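Local structure of alternansucrase (6HVG) at residues R750-D755 with F1049-A1054; V824-M829 with Q835-G840. The protein is a glycoside hydrolase family 70 protein that carries a (beta/alpha)8-barrel domain together with cell-wall-binding-type repeats in one long chain. All coordinates share one frame; numbering follows the deposited sequence.

Contact 1: residues R750-D755 with F1049-A1054; sequences RAHDYD and FSNFQA
His-752 is the residue of 750-755 that meets the other loop, where Phe-1049 and Asn-1051 receive it. Both loops follow strands of the parallel barrel sheet, 745-747 and 1045-1047, and strand 821-825 lies between those two. Arg-750 starts the first loop and turns back on it. Its NH1 donates to Asp-755 O at 2.9 Å, from well above the carbonyl plane, and its guanidinium also pairs with Glu-832. Ala-751 opens a type I beta turn that ends at Tyr-754. Inside the turn, His-752 CG sits between the backbone N and the carbonyl carbon (chi1 76°). This sets the imidazole against the second loop. Phe-1049 CZ lies over one face, 3.6 Å from His-752 CG, with the two ring planes inclined at 35°. Asn-1051 ND2 approaches the ring edge near CD2, its amide almost perpendicular to the imidazole. His-752 ND1 is hydrogen-bonded to Glu-1047, just before the second loop. The backbones are joined through one water. It donates to His-752 O at 2.7 Å and accepts from Asn-1051 N at 3.1 Å. Next along, Asp-753 places CG over the other imidazole face. The imidazole is thus held by its packing with Phe-1049, by the nearly parallel ring of Tyr-1110 and by the Glu-1047 bond, while the buried His-752 carbonyl and Asn-1051 N-H are satisfied through water.

Contact 2: residues V824-M829 with Q835-G840; sequences VYYGDM and QYMEKG
Tyr-826 and Tyr-836 lie with their rings almost parallel, planes 5° apart, but displaced within their planes, with little of one ring lying over the other. The centroids are 4.9 Å apart. The CD1-CE1 sides of the two rings lie nearest each other. The offset is too large for a full stack. In Tyr-826, CG is anti to the backbone N (chi1 166°), which extends the ring toward 835-840. Its phenol oxygen ends at the backbone of the second segment. There Met-837 N donates to Tyr-826 OH at 2.9 Å, nearly straight at 170°. The N-H comes in at the ring edge, close to the plane of the phenol. Met-837 N belongs to the central peptide of a type II beta turn from Gln-835 to Glu-838, and the turn is closed by Glu-838 N bonding to Gln-835 O at 3.2 Å. Met-837 has the positive phi (60°) expected at its place in this turn. Its CG packs loosely by Tyr-826 CE1 at 4.5 Å.

Strand 821-825 is one of the eight parallel strands of the barrel. The chain passes from it into the short, weakly bonded helical turn 826-829, and 835-840 then leads toward helix 844-857. The contact therefore folds one strand-to-helix connection onto itself. Tyr-836 ties it to the neighbouring unit of strand and helix: its OH is hydrogen-bonded to Gly-1048 O, and its ring rests on helix 1063-1075.

Farther along both segments, Gly-840 passes close to Met-829. Gly-840 CA approaches Met-829 O at 3.5 Å in a CA-H...O contact, bent to 130° at the hydrogen. The same carbonyl oxygen accepts a hydrogen bond from Asn-844 ND2.

Overall arrangement
Both contacts are buried and belong to the same barrel. Contact 1 is more central, about 17 Å from the chain centre to its own centre, against about 27 Å for contact 2. Contact 1 joins loops from two barrel strands that are far apart in sequence. Contact 2 lies within one connection. All three touching residues of contact 1 are buried; in contact 2 Met-837 and Gly-840 are partly exposed. Their chemistry differs too: an imidazole, a phenyl ring, an amide and a bridging water in the first, two phenols and a direct backbone-to-hydroxyl bond in the second. The contacts touch. Arg-750 NH2 forms a salt bridge with Asp-828 OD1, and Phe-1049 N packs on Tyr-826 CB.

Contact 1: residues R750-D755 with F1049-A1054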
ATOM      1  N   ARG A 750      18.269  -1.460  -9.614  1.00 47.60           N
ATOM      2  CA  ARG A 750      16.974  -0.774  -9.540  1.00 45.83           C
ATOM      3  C   ARG A 750      16.062  -1.289 -10.622  1.00 43.56           C
ATOM      4  O   ARG A 750      16.507  -1.938 -11.558  1.00 44.94           O
ATOM      5  CB  ARG A 750      17.127   0.760  -9.689  1.00 47.78           C
ATOM      6  CG  ARG A 750      17.920   1.397  -8.566  1.00 50.27           C
ATOM      7  CD  ARG A 750      17.493   2.825  -8.293  1.00 50.78           C
ATOM      8  NE  ARG A 750      17.739   3.685  -9.447  1.00 49.10           N
ATOM      9  CZ  ARG A 750      16.843   4.458 -10.040  1.00 49.92           C
ATOM     10  NH1 ARG A 750      15.591   4.531  -9.618  1.00 46.28           N
ATOM     11  NH2 ARG A 750      17.216   5.172 -11.084  1.00 54.96           N
ATOM     12  N   ALA A 751      14.775  -0.988 -10.489  1.00 42.76           N
ATOM     13  CA  ALA A 751      13.789  -1.391 -11.474  1.00 42.67           C
ATOM     14  C   ALA A 751      12.717  -0.330 -11.631  1.00 43.33           C
ATOM     15  O   ALA A 751      12.650   0.608 -10.847  1.00 43.22           O
ATOM     16  CB  ALA A 751      13.189  -2.728 -11.073  1.00 43.01           C
ATOM     17  N   HIS A 752      11.861  -0.496 -12.632  1.00 46.93           N
ATOM     18  CA  HIS A 752      10.756   0.432 -12.877  1.00 50.56           C
ATOM     19  C   HIS A 752       9.871   0.495 -11.628  1.00 53.50           C
ATOM     20  O   HIS A 752       9.230   1.509 -11.366  1.00 56.45           O
ATOM     21  CB  HIS A 752       9.935   0.000 -14.110  1.00 54.10           C
ATOM     22  CG  HIS A 752       9.016  -1.174 -13.861  1.00 59.22           C
ATOM     23  ND1 HIS A 752       9.422  -2.485 -13.997  1.00 62.16           N
ATOM     24  CD2 HIS A 752       7.715  -1.229 -13.481  1.00 61.86           C
ATOM     25  CE1 HIS A 752       8.414  -3.294 -13.713  1.00 64.19           C
ATOM     26  NE2 HIS A 752       7.365  -2.557 -13.397  1.00 63.34           N
ATOM     27  N   ASP A 753       9.874  -0.609 -10.871  1.00 51.58           N
ATOM     28  CA  ASP A 753       9.098  -0.754  -9.657  1.00 53.89           C
ATOM     29  C   ASP A 753       9.970  -1.011  -8.425  1.00 53.55           C
ATOM     30  O   ASP A 753       9.477  -1.499  -7.409  1.00 57.19           O
ATOM     31  CB  ASP A 753       8.081  -1.896  -9.815  1.00 55.43           C
ATOM     32  CG  ASP A 753       8.740  -3.267 -10.052  1.00 57.71           C
ATOM     33  OD1 ASP A 753       9.981  -3.349 -10.212  1.00 59.39           O
ATOM     34  OD2 ASP A 753       8.007  -4.279 -10.071  1.00 60.56           O
ATOM     35  N   TYR A 754      11.251  -0.677  -8.491  1.00 50.91           N
ATOM     36  CA  TYR A 754      12.099  -0.808  -7.318  1.00 51.25           C
ATOM     37  C   TYR A 754      13.022   0.391  -7.216  1.00 49.68           C
ATOM     38  O   TYR A 754      13.736   0.677  -8.149  1.00 48.08           O
ATOM     39  CB  TYR A 754      12.869  -2.127  -7.330  1.00 50.06           C
ATOM     40  CG  TYR A 754      13.685  -2.346  -6.078  1.00 51.22           C
ATOM     41  CD1 TYR A 754      13.147  -2.953  -4.958  1.00 52.09           C
ATOM     42  CD2 TYR A 754      14.990  -1.917  -6.011  1.00 55.74           C
ATOM     43  CE1 TYR A 754      13.897  -3.138  -3.808  1.00 54.84           C
ATOM     44  CE2 TYR A 754      15.749  -2.092  -4.871  1.00 59.02           C
ATOM     45  CZ  TYR A 754      15.203  -2.700  -3.770  1.00 58.36           C
ATOM     46  OH  TYR A 754      16.006  -2.843  -2.665  1.00 63.36           O
ATOM     47  N   ASP A 755      12.972   1.066  -6.063  1.00 49.42           N
ATOM     48  CA  ASP A 755      13.681   2.325  -5.800  1.00 49.85           C
ATOM     49  C   ASP A 755      13.389   3.427  -6.816  1.00 50.48           C
ATOM     50  O   ASP A 755      14.259   4.252  -7.111  1.00 49.24           O
ATOM     51  CB  ASP A 755      15.189   2.094  -5.687  1.00 51.19           C
ATOM     52  CG  ASP A 755      15.575   1.341  -4.425  1.00 51.58           C
ATOM     53  OD1 ASP A 755      14.670   1.003  -3.642  1.00 52.87           O
ATOM     54  OD2 ASP A 755      16.785   1.088  -4.217  1.00 52.62           O
ATOM     55  N   PHE A1049      12.266   1.329 -19.889  1.00 47.29           N
ATOM     56  CA  PHE A1049      11.174   2.231 -19.728  1.00 45.73           C
ATOM     57  C   PHE A1049      11.162   2.603 -18.290  1.00 44.62           C
ATOM     58  O   PHE A1049      11.770   1.951 -17.460  1.00 41.28           O
ATOM     59  CB  PHE A1049       9.845   1.571 -20.107  1.00 49.13           C
ATOM     60  CG  PHE A1049       9.394   0.520 -19.148  1.00 51.44           C
ATOM     61  CD1 PHE A1049       9.915  -0.764 -19.204  1.00 50.22           C
ATOM     62  CD2 PHE A1049       8.418   0.814 -18.190  1.00 49.54           C
ATOM     63  CE1 PHE A1049       9.508  -1.732 -18.312  1.00 52.05           C
ATOM     64  CE2 PHE A1049       7.991  -0.153 -17.334  1.00 50.96           C
ATOM     65  CZ  PHE A1049       8.534  -1.431 -17.380  1.00 54.28           C
ATOM     66  N   SER A1050      10.453   3.674 -18.006  1.00 51.47           N
ATOM     67  CA  SER A1050      10.200   4.130 -16.646  1.00 51.37           C
ATOM     68  C   SER A1050       8.717   4.421 -16.529  1.00 50.89           C
ATOM     69  O   SER A1050       8.116   4.938 -17.477  1.00 49.31           O
ATOM     70  CB  SER A1050      10.987   5.388 -16.406  1.00 51.79           C
ATOM     71  OG  SER A1050      10.431   6.156 -15.364  1.00 55.23           O
ATOM     72  N   ASN A1051       8.116   4.070 -15.396  1.00 51.69           N
ATOM     73  CA  ASN A1051       6.696   4.367 -15.184  1.00 54.88           C
ATOM     74  C   ASN A1051       6.347   5.838 -15.154  1.00 55.43           C
ATOM     75  O   ASN A1051       5.176   6.184 -15.298  1.00 62.34           O
ATOM     76  CB  ASN A1051       6.192   3.750 -13.892  1.00 54.04           C
ATOM     77  CG  ASN A1051       5.892   2.281 -14.039  1.00 58.29           C
ATOM     78  OD1 ASN A1051       5.434   1.833 -15.096  1.00 57.86           O
ATOM     79  ND2 ASN A1051       6.114   1.521 -12.971  1.00 62.81           N
ATOM     80  N   PHE A1052       7.349   6.699 -14.995  1.00 53.39           N
ATOM     81  CA  PHE A1052       7.110   8.109 -14.826  1.00 51.87           C
ATOM     82  C   PHE A1052       7.480   8.979 -16.008  1.00 50.08           C
ATOM     83  O   PHE A1052       7.541  10.196 -15.896  1.00 52.22           O
ATOM     84  CB  PHE A1052       7.774   8.526 -13.543  1.00 52.18           C
ATOM     85  CG  PHE A1052       7.281   7.728 -12.368  1.00 53.85           C
ATOM     86  CD1 PHE A1052       7.793   6.490 -12.096  1.00 55.62           C
ATOM     87  CD2 PHE A1052       6.241   8.193 -11.592  1.00 54.52           C
ATOM     88  CE1 PHE A1052       7.303   5.745 -11.047  1.00 56.85           C
ATOM     89  CE2 PHE A1052       5.770   7.475 -10.518  1.00 54.56           C
ATOM     90  CZ  PHE A1052       6.301   6.243 -10.248  1.00 56.41           C
ATOM     91  N   GLN A1053       7.652   8.348 -17.163  1.00 49.33           N
ATOM     92  CA  GLN A1053       7.844   9.069 -18.407  1.00 48.87           C
ATOM     93  C   GLN A1053       6.636   9.951 -18.644  1.00 48.34           C
ATOM     94  O   GLN A1053       5.526   9.586 -18.304  1.00 48.86           O
ATOM     95  CB  GLN A1053       7.965   8.092 -19.575  1.00 53.27           C
ATOM     96  CG  GLN A1053       9.263   7.284 -19.607  1.00 53.84           C
ATOM     97  CD  GLN A1053       9.269   6.187 -20.662  1.00 50.76           C
ATOM     98  OE1 GLN A1053       9.772   5.088 -20.420  1.00 47.43           O
ATOM     99  NE2 GLN A1053       8.725   6.485 -21.842  1.00 49.40           N
ATOM    100  N   ALA A1054       6.853  11.114 -19.228  1.00 48.32           N
ATOM    101  CA  ALA A1054       5.764  11.943 -19.716  1.00 48.63           C
ATOM    102  C   ALA A1054       5.127  11.340 -20.972  1.00 49.94           C
ATOM    103  O   ALA A1054       5.709  10.483 -21.635  1.00 52.62           O
ATOM    104  CB  ALA A1054       6.283  13.334 -20.024  1.00 49.18           C
TER
HETATM  105  O   HOH W   1       9.879   3.555 -12.943  1.00 44.10           O

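Contact 2: residues V824-M829 with Q835-G840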
ATOM      1  N   VAL A 824      19.764  -3.961 -16.572  1.00 42.73           N
ATOM      2  CA  VAL A 824      20.050  -2.549 -16.464  1.00 44.59           C
ATOM      3  C   VAL A 824      18.773  -1.715 -16.611  1.00 45.37           C
ATOM      4  O   VAL A 824      17.963  -1.926 -17.537  1.00 45.37           O
ATOM      5  CB  VAL A 824      21.047  -2.109 -17.547  1.00 44.97           C
ATOM      6  CG1 VAL A 824      21.340  -0.624 -17.419  1.00 45.49           C
ATOM      7  CG2 VAL A 824      22.334  -2.912 -17.449  1.00 45.03           C
ATOM      8  N   TYR A 825      18.603  -0.766 -15.698  1.00 44.39           N
ATOM      9  CA  TYR A 825      17.374   0.026 -15.624  1.00 44.26           C
ATOM     10  C   TYR A 825      17.534   1.311 -16.421  1.00 44.38           C
ATOM     11  O   TYR A 825      18.424   2.111 -16.158  1.00 42.59           O
ATOM     12  CB  TYR A 825      17.034   0.325 -14.135  1.00 45.02           C
ATOM     13  CG  TYR A 825      15.831   1.226 -13.906  1.00 45.42           C
ATOM     14  CD1 TYR A 825      14.649   1.034 -14.602  1.00 46.25           C
ATOM     15  CD2 TYR A 825      15.877   2.285 -12.997  1.00 46.64           C
ATOM     16  CE1 TYR A 825      13.554   1.867 -14.395  1.00 45.81           C
ATOM     17  CE2 TYR A 825      14.782   3.107 -12.777  1.00 44.65           C
ATOM     18  CZ  TYR A 825      13.630   2.897 -13.481  1.00 45.21           C
ATOM     19  OH  TYR A 825      12.555   3.723 -13.286  1.00 48.20           O
ATOM     20  N   TYR A 826      16.635   1.507 -17.374  1.00 47.05           N
ATOM     21  CA  TYR A 826      16.535   2.748 -18.148  1.00 49.06           C
ATOM     22  C   TYR A 826      16.792   3.993 -17.327  1.00 49.06           C
ATOM     23  O   TYR A 826      17.507   4.878 -17.758  1.00 50.65           O
ATOM     24  CB  TYR A 826      15.123   2.839 -18.760  1.00 48.49           C
ATOM     25  CG  TYR A 826      14.757   4.197 -19.307  1.00 47.19           C
ATOM     26  CD1 TYR A 826      15.073   4.562 -20.618  1.00 46.45           C
ATOM     27  CD2 TYR A 826      14.106   5.112 -18.525  1.00 47.08           C
ATOM     28  CE1 TYR A 826      14.697   5.791 -21.130  1.00 47.20           C
ATOM     29  CE2 TYR A 826      13.736   6.344 -19.022  1.00 48.57           C
ATOM     30  CZ  TYR A 826      14.035   6.678 -20.326  1.00 49.07           C
ATOM     31  OH  TYR A 826      13.661   7.914 -20.792  1.00 51.48           O
ATOM     32  N   GLY A 827      16.188   4.052 -16.147  1.00 49.54           N
ATOM     33  CA  GLY A 827      16.240   5.230 -15.281  1.00 51.65           C
ATOM     34  C   GLY A 827      17.544   5.499 -14.569  1.00 51.64           C
ATOM     35  O   GLY A 827      17.692   6.541 -13.951  1.00 56.19           O
ATOM     36  N   ASP A 828      18.468   4.554 -14.634  1.00 51.48           N
ATOM     37  CA  ASP A 828      19.849   4.780 -14.231  1.00 51.55           C
ATOM     38  C   ASP A 828      20.695   5.262 -15.407  1.00 51.26           C
ATOM     39  O   ASP A 828      21.813   5.733 -15.207  1.00 51.81           O
ATOM     40  CB  ASP A 828      20.461   3.490 -13.667  1.00 53.44           C
ATOM     41  CG  ASP A 828      19.793   3.044 -12.377  1.00 57.98           C
ATOM     42  OD1 ASP A 828      19.348   3.944 -11.626  1.00 56.81           O
ATOM     43  OD2 ASP A 828      19.709   1.805 -12.139  1.00 57.89           O
ATOM     44  N   MET A 829      20.170   5.124 -16.625  1.00 50.56           N
ATOM     45  CA  MET A 829      20.859   5.540 -17.846  1.00 54.00           C
ATOM     46  C   MET A 829      20.320   6.869 -18.387  1.00 55.15           C
ATOM     47  O   MET A 829      21.088   7.709 -18.855  1.00 57.33           O
ATOM     48  CB  MET A 829      20.715   4.463 -18.919  1.00 56.30           C
ATOM     49  CG  MET A 829      21.346   3.128 -18.550  1.00 56.88           C
ATOM     50  SD  MET A 829      23.142   3.229 -18.521  1.00 62.54           S
ATOM     51  CE  MET A 829      23.482   3.189 -20.281  1.00 61.71           C
ATOM     52  N   GLN A 835      10.503  13.039 -21.579  1.00 60.84           N
ATOM     53  CA  GLN A 835      10.453  12.316 -22.836  1.00 58.73           C
ATOM     54  C   GLN A 835      11.438  11.151 -22.855  1.00 56.05           C
ATOM     55  O   GLN A 835      12.429  11.159 -22.136  1.00 57.28           O
ATOM     56  CB  GLN A 835      10.759  13.297 -23.962  1.00 61.33           C
ATOM     57  CG  GLN A 835       9.681  14.346 -24.113  1.00 63.57           C
ATOM     58  CD  GLN A 835       8.406  13.780 -24.694  1.00 63.60           C
ATOM     59  OE1 GLN A 835       7.323  14.043 -24.200  1.00 63.86           O
ATOM     60  NE2 GLN A 835       8.534  13.008 -25.763  1.00 65.70           N
ATOM     61  N   TYR A 836      11.159  10.148 -23.682  1.00 54.64           N
ATOM     62  CA  TYR A 836      11.979   8.933 -23.712  1.00 53.43           C
ATOM     63  C   TYR A 836      13.353   9.249 -24.237  1.00 55.01           C
ATOM     64  O   TYR A 836      13.486   9.793 -25.327  1.00 57.51           O
ATOM     65  CB  TYR A 836      11.332   7.842 -24.572  1.00 52.77           C
ATOM     66  CG  TYR A 836      12.018   6.489 -24.472  1.00 52.25           C
ATOM     67  CD1 TYR A 836      12.044   5.783 -23.279  1.00 51.28           C
ATOM     68  CD2 TYR A 836      12.646   5.920 -25.569  1.00 51.58           C
ATOM     69  CE1 TYR A 836      12.664   4.558 -23.189  1.00 48.26           C
ATOM     70  CE2 TYR A 836      13.263   4.684 -25.485  1.00 48.18           C
ATOM     71  CZ  TYR A 836      13.271   4.012 -24.293  1.00 47.57           C
ATOM     72  OH  TYR A 836      13.897   2.793 -24.208  1.00 48.62           O
ATOM     73  N   MET A 837      14.373   8.919 -23.447  1.00 58.79           N
ATOM     74  CA  MET A 837      15.765   9.173 -23.797  1.00 60.76           C
ATOM     75  C   MET A 837      16.061  10.655 -24.020  1.00 62.87           C
ATOM     76  O   MET A 837      16.937  11.000 -24.807  1.00 64.39           O
ATOM     77  CB  MET A 837      16.144   8.345 -25.031  1.00 62.88           C
ATOM     78  CG  MET A 837      17.018   7.156 -24.693  1.00 64.80           C
ATOM     79  SD  MET A 837      17.117   5.953 -26.041  1.00 59.62           S
ATOM     80  CE  MET A 837      16.644   4.559 -25.017  1.00 66.26           C
ATOM     81  N   GLU A 838      15.335  11.528 -23.324  1.00 64.62           N
ATOM     82  CA  GLU A 838      15.480  12.972 -23.529  1.00 68.61           C
ATOM     83  C   GLU A 838      16.836  13.473 -23.084  1.00 65.57           C
ATOM     84  O   GLU A 838      17.417  14.364 -23.722  1.00 68.58           O
ATOM     85  CB  GLU A 838      14.404  13.766 -22.778  1.00 73.36           C
ATOM     86  CG  GLU A 838      14.466  15.264 -23.062  1.00 79.97           C
ATOM     87  CD  GLU A 838      13.200  16.002 -22.689  1.00 85.22           C
ATOM     88  OE1 GLU A 838      12.823  15.962 -21.495  1.00 89.97           O
ATOM     89  OE2 GLU A 838      12.596  16.623 -23.596  1.00 88.78           O
ATOM     90  N   LYS A 839      17.310  12.934 -21.966  1.00 60.31           N
ATOM     91  CA  LYS A 839      18.547  13.376 -21.383  1.00 62.07           C
ATOM     92  C   LYS A 839      19.177  12.246 -20.589  1.00 59.86           C
ATOM     93  O   LYS A 839      18.524  11.654 -19.762  1.00 59.10           O
ATOM     94  CB  LYS A 839      18.296  14.584 -20.475  1.00 65.98           C
ATOM     95  CG  LYS A 839      19.576  15.301 -20.049  1.00 72.94           C
ATOM     96  CD  LYS A 839      19.328  16.335 -18.965  1.00 75.48           C
ATOM     97  CE  LYS A 839      20.639  16.877 -18.418  1.00 77.52           C
ATOM     98  NZ  LYS A 839      20.407  17.713 -17.208  1.00 77.48           N
ATOM     99  N   GLY A 840      20.454  11.959 -20.843  1.00 58.18           N
ATOM    100  CA  GLY A 840      21.187  10.966 -20.076  1.00 54.08           C
ATOM    101  C   GLY A 840      21.354  11.401 -18.642  1.00 52.59           C
ATOM    102  O   GLY A 840      21.218  12.577 -18.333  1.00 55.79           O
TER